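Local atomic coordinates of pyruvate kinase (Cryptosporidium parvum, PDB entry 4DRS), a protein that probably catalyses the last step of glycolysis, passing the phosphoryl group of phosphoenolpyruvate to ADP to give pyruvate and ATP. Residues A242-C247 and S285-I290; K470-N475 and L488-E493. All coordinates share one frame; numbering follows the deposited sequence.

Overall arrangement
The two contacts belong to different domains and share no element. Their centres lie about 33 Å apart. Interaction 1 is in the barrel domain, its centre about 15 Å from the centre of the chain. It joins helix 241-252 to the end of helix 280-286 and the turn that follows. It is partly buried, apolar at V244 and polar toward the solvent at Q245 and E286. Interaction 2 is in the alpha/beta domain, its centre about 26 Å from that of the chain. It joins an outer strand to the next helix and is buried. Neither has a hydrogen bond across its segments. Methyl groups meet a serine oxygen and glutamate CB in the first, an aromatic face in the second.

Interaction 1 of 2, residues A242-C247 and S285-I290; sequences ADVQLC and SESDGI
S287 OG is gripped by two hydrogen bonds, one with the backbone O of I283 and one with S269 OG, and V244 packs a methyl group against it. V244 CG2 lies 3.4 Å from S287 OG. This is an apolar touch on a buried oxygen whose polar needs are met elsewhere. S287 is the first residue to leave the helical course after helix 280-286. Its OG stands beside its own backbone N (chi1 -53°), and from there it reaches back to the last turn of that helix.

V244 uses both of its methyl groups. CG1 rests 3.7 Å from E286 CB. The same methyl comes equally near E286 O. Here the two backbones approach most closely, with V244 CA 6.4 Å from E286 CA. R248, one turn further along helix 241-252, donates from NH2 to E286 O and forms a salt bridge with D288 OD1. It therefore adds a polar tie beside the apolar contact.

Toward the solvent the contact becomes polar. E286 bends at chi2 (-90°) and carries its carboxylate across the side chain of Q245. E286 OE2 lies 3.1 Å from Q245 OE1 and 3.2 Å from Q245 CD. The amide and carboxylate planes are turned 61° apart. OE1 and OE2 are both acceptors, so the pair is no hydrogen bond and as modelled is probably unfavourable. Q245 NE2 is further off, at 3.8 Å from E286 OE2. Q245 is exposed here, while V244 and S287 are buried.

Helix 241-252 follows barrel strand 232-235, and helix 280-286 follows strand 266-271 and leads into strand 289-293. Such packing of neighbouring outer helices around a closed parallel sheet is characteristic of the TIM barrel.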
ATOM      1  N   ALA A 242      33.870 -17.159 -13.707  1.00 47.21           N
ATOM      2  CA  ALA A 242      34.823 -17.904 -14.522  1.00 47.16           C
ATOM      3  C   ALA A 242      34.838 -19.392 -14.167  1.00 46.60           C
ATOM      4  O   ALA A 242      35.080 -20.233 -15.039  1.00 46.01           O
ATOM      5  CB  ALA A 242      36.218 -17.310 -14.400  1.00 47.33           C
ATOM      6  N   ASP A 243      34.579 -19.704 -12.896  1.00 45.47           N
ATOM      7  CA  ASP A 243      34.452 -21.094 -12.444  1.00 44.42           C
ATOM      8  C   ASP A 243      33.263 -21.768 -13.122  1.00 43.52           C
ATOM      9  O   ASP A 243      33.362 -22.910 -13.579  1.00 42.59           O
ATOM     10  CB  ASP A 243      34.292 -21.177 -10.922  1.00 44.21           C
ATOM     11  CG  ASP A 243      35.502 -20.649 -10.164  1.00 45.48           C
ATOM     12  OD1 ASP A 243      36.643 -20.781 -10.658  1.00 46.31           O
ATOM     13  OD2 ASP A 243      35.312 -20.118  -9.051  1.00 46.17           O
ATOM     14  N   VAL A 244      32.142 -21.049 -13.181  1.00 43.03           N
ATOM     15  CA  VAL A 244      30.928 -21.531 -13.837  1.00 42.52           C
ATOM     16  C   VAL A 244      31.174 -21.725 -15.337  1.00 42.85           C
ATOM     17  O   VAL A 244      30.788 -22.749 -15.908  1.00 41.57           O
ATOM     18  CB  VAL A 244      29.723 -20.578 -13.594  1.00 42.33           C
ATOM     19  CG1 VAL A 244      28.447 -21.135 -14.211  1.00 41.05           C
ATOM     20  CG2 VAL A 244      29.510 -20.341 -12.103  1.00 41.74           C
ATOM     21  N   GLN A 245      31.829 -20.744 -15.957  1.00 44.91           N
ATOM     22  CA  GLN A 245      32.125 -20.774 -17.395  1.00 46.82           C
ATOM     23  C   GLN A 245      33.073 -21.896 -17.815  1.00 44.98           C
ATOM     24  O   GLN A 245      32.946 -22.428 -18.916  1.00 44.24           O
ATOM     25  CB  GLN A 245      32.638 -19.414 -17.884  1.00 51.34           C
ATOM     26  CG  GLN A 245      31.520 -18.454 -18.269  1.00 56.37           C
ATOM     27  CD  GLN A 245      32.017 -17.048 -18.577  1.00 61.28           C
ATOM     28  OE1 GLN A 245      32.723 -16.431 -17.772  1.00 63.81           O
ATOM     29  NE2 GLN A 245      31.633 -16.527 -19.743  1.00 62.90           N
ATOM     30  N   LEU A 246      34.009 -22.258 -16.939  1.00 43.55           N
ATOM     31  CA  LEU A 246      34.851 -23.428 -17.172  1.00 43.18           C
ATOM     32  C   LEU A 246      33.991 -24.692 -17.258  1.00 42.84           C
ATOM     33  O   LEU A 246      34.181 -25.522 -18.151  1.00 44.01           O
ATOM     34  CB  LEU A 246      35.934 -23.566 -16.093  1.00 43.55           C
ATOM     35  CG  LEU A 246      36.850 -24.804 -16.132  1.00 45.11           C
ATOM     36  CD1 LEU A 246      37.556 -24.977 -17.475  1.00 45.54           C
ATOM     37  CD2 LEU A 246      37.869 -24.768 -14.999  1.00 44.74           C
ATOM     38  N   CYS A 247      33.034 -24.825 -16.343  1.00 41.30           N
ATOM     39  CA  CYS A 247      32.132 -25.969 -16.342  1.00 40.08           C
ATOM     40  C   CYS A 247      31.233 -26.000 -17.585  1.00 40.00           C
ATOM     41  O   CYS A 247      30.974 -27.071 -18.139  1.00 38.84           O
ATOM     42  CB  CYS A 247      31.295 -25.992 -15.060  1.00 39.63           C
ATOM     43  SG  CYS A 247      30.392 -27.534 -14.817  1.00 40.18           S
ATOM     44  N   SER A 285      24.222 -15.060 -11.666  1.00 46.43           N
ATOM     45  CA  SER A 285      23.888 -14.700 -13.044  1.00 47.30           C
ATOM     46  C   SER A 285      24.365 -15.745 -14.070  1.00 47.29           C
ATOM     47  O   SER A 285      23.704 -15.972 -15.081  1.00 46.01           O
ATOM     48  CB  SER A 285      24.479 -13.327 -13.363  1.00 48.58           C
ATOM     49  OG  SER A 285      24.282 -12.982 -14.719  1.00 53.73           O
ATOM     50  N   GLU A 286      25.507 -16.374 -13.801  1.00 47.14           N
ATOM     51  CA  GLU A 286      26.065 -17.390 -14.702  1.00 47.09           C
ATOM     52  C   GLU A 286      25.436 -18.775 -14.521  1.00 43.82           C
ATOM     53  O   GLU A 286      25.370 -19.555 -15.467  1.00 43.34           O
ATOM     54  CB  GLU A 286      27.584 -17.505 -14.519  1.00 49.62           C
ATOM     55  CG  GLU A 286      28.359 -16.206 -14.684  1.00 53.91           C
ATOM     56  CD  GLU A 286      28.806 -15.946 -16.106  1.00 58.95           C
ATOM     57  OE1 GLU A 286      27.943 -15.824 -17.008  1.00 61.30           O
ATOM     58  OE2 GLU A 286      30.034 -15.852 -16.320  1.00 62.50           O
ATOM     59  N   SER A 287      24.985 -19.077 -13.305  1.00 41.09           N
ATOM     60  CA  SER A 287      24.573 -20.435 -12.944  1.00 38.95           C
ATOM     61  C   SER A 287      23.104 -20.731 -13.254  1.00 37.51           C
ATOM     62  O   SER A 287      22.337 -19.825 -13.550  1.00 37.31           O
ATOM     63  CB  SER A 287      24.867 -20.692 -11.464  1.00 38.63           C
ATOM     64  OG  SER A 287      26.222 -20.411 -11.155  1.00 38.31           O
ATOM     65  N   ASP A 288      22.727 -22.009 -13.200  1.00 36.74           N
ATOM     66  CA  ASP A 288      21.327 -22.413 -13.338  1.00 36.18           C
ATOM     67  C   ASP A 288      20.645 -22.412 -11.976  1.00 35.26           C
ATOM     68  O   ASP A 288      19.423 -22.461 -11.892  1.00 35.74           O
ATOM     69  CB  ASP A 288      21.212 -23.804 -13.966  1.00 36.88           C
ATOM     70  CG  ASP A 288      21.826 -23.876 -15.356  1.00 38.56           C
ATOM     71  OD1 ASP A 288      21.610 -22.939 -16.152  1.00 40.38           O
ATOM     72  OD2 ASP A 288      22.517 -24.874 -15.660  1.00 37.88           O
ATOM     73  N   GLY A 289      21.447 -22.364 -10.917  1.00 33.93           N
ATOM     74  CA  GLY A 289      20.946 -22.361  -9.554  1.00 33.11           C
ATOM     75  C   GLY A 289      22.052 -22.126  -8.543  1.00 32.87           C
ATOM     76  O   GLY A 289      23.240 -22.193  -8.878  1.00 32.14           O
ATOM     77  N   ILE A 290      21.651 -21.846  -7.305  1.00 32.52           N
ATOM     78  CA  ILE A 290      22.578 -21.618  -6.195  1.00 32.98           C
ATOM     79  C   ILE A 290      22.322 -22.588  -5.035  1.00 33.32           C
ATOM     80  O   ILE A 290      21.176 -22.901  -4.713  1.00 32.37           O
ATOM     81  CB  ILE A 290      22.492 -20.150  -5.688  1.00 32.97           C
ATOM     82  CG1 ILE A 290      23.077 -19.170  -6.724  1.00 32.92           C
ATOM     83  CG2 ILE A 290      23.147 -19.974  -4.316  1.00 31.86           C
ATOM     84  CD1 ILE A 290      24.542 -19.371  -7.055  1.00 32.50           C
TER

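Interaction 2 of 2, residues K470-N475 and L488-E493. With SO4 (sulfate ion), chain D.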
ATOM      1  N   LYS A 470       5.172 -30.175  -9.829  1.00 41.43           N
ATOM      2  CA  LYS A 470       5.004 -31.610 -10.000  1.00 44.05           C
ATOM      3  C   LYS A 470       4.987 -31.864 -11.504  1.00 44.18           C
ATOM      4  O   LYS A 470       4.517 -31.017 -12.265  1.00 43.93           O
ATOM      5  CB  LYS A 470       3.707 -32.082  -9.336  1.00 46.57           C
ATOM      6  CG  LYS A 470       3.416 -33.568  -9.509  1.00 51.49           C
ATOM      7  CD  LYS A 470       2.171 -34.005  -8.749  1.00 53.64           C
ATOM      8  CE  LYS A 470       1.937 -35.506  -8.877  1.00 56.16           C
ATOM      9  NZ  LYS A 470       2.891 -36.341  -8.088  1.00 57.31           N
ATOM     10  N   THR A 471       5.501 -33.011 -11.936  1.00 44.39           N
ATOM     11  CA  THR A 471       5.624 -33.288 -13.367  1.00 45.00           C
ATOM     12  C   THR A 471       4.864 -34.534 -13.838  1.00 46.66           C
ATOM     13  O   THR A 471       4.848 -35.562 -13.159  1.00 47.49           O
ATOM     14  CB  THR A 471       7.099 -33.428 -13.784  1.00 45.51           C
ATOM     15  OG1 THR A 471       7.710 -34.470 -13.016  1.00 48.41           O
ATOM     16  CG2 THR A 471       7.860 -32.124 -13.562  1.00 43.70           C
ATOM     17  N   TYR A 472       4.231 -34.426 -15.004  1.00 47.02           N
ATOM     18  CA  TYR A 472       3.661 -35.582 -15.692  1.00 48.25           C
ATOM     19  C   TYR A 472       4.432 -35.823 -16.980  1.00 47.93           C
ATOM     20  O   TYR A 472       4.455 -34.961 -17.863  1.00 46.57           O
ATOM     21  CB  TYR A 472       2.173 -35.385 -16.016  1.00 50.13           C
ATOM     22  CG  TYR A 472       1.226 -35.307 -14.825  1.00 51.89           C
ATOM     23  CD1 TYR A 472      -0.069 -34.811 -14.986  1.00 52.42           C
ATOM     24  CD2 TYR A 472       1.615 -35.725 -13.545  1.00 52.40           C
ATOM     25  CE1 TYR A 472      -0.948 -34.734 -13.917  1.00 52.99           C
ATOM     26  CE2 TYR A 472       0.740 -35.648 -12.470  1.00 52.98           C
ATOM     27  CZ  TYR A 472      -0.538 -35.150 -12.664  1.00 53.59           C
ATOM     28  OH  TYR A 472      -1.419 -35.066 -11.614  1.00 54.98           O
ATOM     29  N   VAL A 473       5.072 -36.986 -17.075  1.00 48.63           N
ATOM     30  CA  VAL A 473       5.801 -37.373 -18.279  1.00 51.10           C
ATOM     31  C   VAL A 473       4.874 -38.126 -19.230  1.00 54.33           C
ATOM     32  O   VAL A 473       4.223 -39.099 -18.839  1.00 55.27           O
ATOM     33  CB  VAL A 473       7.040 -38.241 -17.960  1.00 51.04           C
ATOM     34  CG1 VAL A 473       7.787 -38.600 -19.238  1.00 50.87           C
ATOM     35  CG2 VAL A 473       7.965 -37.523 -16.989  1.00 48.68           C
ATOM     36  N   LEU A 474       4.819 -37.670 -20.477  1.00 56.94           N
ATOM     37  CA  LEU A 474       3.920 -38.253 -21.468  1.00 60.77           C
ATOM     38  C   LEU A 474       4.670 -38.808 -22.676  1.00 64.54           C
ATOM     39  O   LEU A 474       5.828 -38.458 -22.919  1.00 64.41           O
ATOM     40  CB  LEU A 474       2.877 -37.221 -21.908  1.00 60.19           C
ATOM     41  CG  LEU A 474       1.969 -36.661 -20.803  1.00 59.67           C
ATOM     42  CD1 LEU A 474       1.199 -35.445 -21.291  1.00 58.98           C
ATOM     43  CD2 LEU A 474       1.013 -37.723 -20.277  1.00 60.89           C
ATOM     44  N   ASN A 475       4.002 -39.690 -23.420  1.00 68.72           N
ATOM     45  CA  ASN A 475       4.530 -40.202 -24.684  1.00 71.64           C
ATOM     46  C   ASN A 475       4.596 -39.098 -25.740  1.00 70.92           C
ATOM     47  O   ASN A 475       5.598 -38.958 -26.443  1.00 70.37           O
ATOM     48  CB  ASN A 475       3.705 -41.402 -25.186  1.00 75.80           C
ATOM     49  CG  ASN A 475       2.226 -41.076 -25.361  1.00 79.69           C
ATOM     50  OD1 ASN A 475       1.568 -40.580 -24.439  1.00 80.61           O
ATOM     51  ND2 ASN A 475       1.693 -41.361 -26.550  1.00 80.74           N
ATOM     52  N   LEU A 488      -5.688 -33.522 -16.002  1.00 55.48           N
ATOM     53  CA  LEU A 488      -6.788 -33.309 -15.061  1.00 56.43           C
ATOM     54  C   LEU A 488      -7.325 -34.628 -14.491  1.00 58.95           C
ATOM     55  O   LEU A 488      -7.702 -34.696 -13.317  1.00 59.34           O
ATOM     56  CB  LEU A 488      -7.923 -32.524 -15.722  1.00 56.75           C
ATOM     57  CG  LEU A 488      -7.716 -31.029 -15.979  1.00 55.15           C
ATOM     58  CD1 LEU A 488      -8.756 -30.525 -16.970  1.00 55.82           C
ATOM     59  CD2 LEU A 488      -7.771 -30.230 -14.686  1.00 53.62           C
ATOM     60  N   ALA A 489      -7.358 -35.669 -15.325  1.00 59.74           N
ATOM     61  CA  ALA A 489      -7.798 -36.993 -14.888  1.00 62.04           C
ATOM     62  C   ALA A 489      -6.801 -37.601 -13.904  1.00 62.65           C
ATOM     63  O   ALA A 489      -7.191 -38.109 -12.848  1.00 63.47           O
ATOM     64  CB  ALA A 489      -8.011 -37.916 -16.083  1.00 62.77           C
ATOM     65  N   LEU A 490      -5.516 -37.531 -14.249  1.00 62.20           N
ATOM     66  CA  LEU A 490      -4.458 -38.030 -13.376  1.00 62.53           C
ATOM     67  C   LEU A 490      -4.392 -37.236 -12.070  1.00 62.56           C
ATOM     68  O   LEU A 490      -4.215 -37.821 -10.999  1.00 63.94           O
ATOM     69  CB  LEU A 490      -3.102 -38.034 -14.096  1.00 61.92           C
ATOM     70  CG  LEU A 490      -1.872 -38.648 -13.407  1.00 62.89           C
ATOM     71  CD1 LEU A 490      -2.149 -40.033 -12.833  1.00 64.69           C
ATOM     72  CD2 LEU A 490      -0.697 -38.707 -14.372  1.00 62.49           C
ATOM     73  N   ALA A 491      -4.558 -35.915 -12.159  1.00 60.35           N
ATOM     74  CA  ALA A 491      -4.555 -35.053 -10.972  1.00 59.78           C
ATOM     75  C   ALA A 491      -5.761 -35.303 -10.067  1.00 61.03           C
ATOM     76  O   ALA A 491      -5.650 -35.217  -8.840  1.00 59.98           O
ATOM     77  CB  ALA A 491      -4.474 -33.584 -11.366  1.00 57.64           C
ATOM     78  N   LYS A 492      -6.905 -35.601 -10.678  1.00 63.23           N
ATOM     79  CA  LYS A 492      -8.109 -35.988  -9.941  1.00 66.26           C
ATOM     80  C   LYS A 492      -7.863 -37.292  -9.182  1.00 68.36           C
ATOM     81  O   LYS A 492      -8.226 -37.409  -8.011  1.00 68.85           O
ATOM     82  CB  LYS A 492      -9.304 -36.127 -10.891  1.00 68.04           C
ATOM     83  CG  LYS A 492     -10.661 -36.215 -10.207  1.00 70.92           C
ATOM     84  CD  LYS A 492     -11.782 -36.369 -11.227  1.00 72.71           C
ATOM     85  CE  LYS A 492     -13.115 -36.714 -10.568  1.00 75.55           C
ATOM     86  NZ  LYS A 492     -13.722 -35.568  -9.827  1.00 75.71           N
ATOM     87  N   GLU A 493      -7.227 -38.253  -9.855  1.00 70.30           N
ATOM     88  CA  GLU A 493      -6.848 -39.541  -9.258  1.00 73.67           C
ATOM     89  C   GLU A 493      -5.881 -39.374  -8.076  1.00 74.08           C
ATOM     90  O   GLU A 493      -5.930 -40.145  -7.115  1.00 76.18           O
ATOM     91  CB  GLU A 493      -6.246 -40.465 -10.331  1.00 75.62           C
ATOM     92  CG  GLU A 493      -5.671 -41.783  -9.823  1.00 79.19           C
ATOM     93  CD  GLU A 493      -5.006 -42.606 -10.917  1.00 81.39           C
ATOM     94  OE1 GLU A 493      -5.715 -43.060 -11.843  1.00 84.13           O
ATOM     95  OE2 GLU A 493      -3.775 -42.814 -10.845  1.00 80.60           O
TER
HETATM   96  S   SO4 D 602       6.495 -35.565  -8.867  1.00 64.51           S
HETATM   97  O1  SO4 D 602       5.348 -36.299  -9.447  1.00 66.39           O
HETATM   98  O2  SO4 D 602       6.030 -34.685  -7.771  1.00 63.05           O
HETATM   99  O3  SO4 D 602       7.455 -36.558  -8.324  1.00 66.28           O
HETATM  100  O4  SO4 D 602       7.129 -34.749  -9.932  1.00 59.06           O
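Y472 offers one face of its ring to L490, and this is the main apolar contact between strand 469-473 and helix 480-493. L490 CD2 stands 3.7 Å from the ring centroid, only 3° off the ring normal, which makes a well-centred CH-pi contact. L490 CG is anti to the backbone N (chi1 -174°), which carries CD2 over the ring. Further out, L490 CG lies 3.8 Å from Y472 CZ.

Van der Waals contact continues at the phenol end. Y472 OH lies 3.2 Å from A491 CA and 3.4 Å from A491 CB. I451 of strand 449-454 touches both Y472 and A491, so the contact sits on the sheet itself.

Strand 469-473 is an outer strand of the mixed sheet of the alpha/beta domain. From it the chain enters helix 480-493 and then strand 502-506, parallel to strand 469-473 on the far side of strands 449-454 and 427-431. This is a beta-alpha-beta crossover, and Y472 meets the helix near its C-terminal end.

Among the polar contacts, A491 N is near Y472 OH, but the angle is too poor for a hydrogen bond. The hydroxyl is bonded instead to E494 OE1, just past the helix.

A sulfate ion, probably from the crystallisation liquor, is bound at the strand. K470 NZ donates to O1 of the sulfate at 2.8 Å. T471 grips its O4 twice, through N at 3.1 Å (N-H...O angle 159°) and through OG1 at 3.2 Å. T471 OG1 sits between the backbone N and the carbonyl carbon, close enough to N for both to share that oxygen. T103 N and K464 NZ also bond to the anion, and T471 OG1 is bonded to T103 OG1 as well.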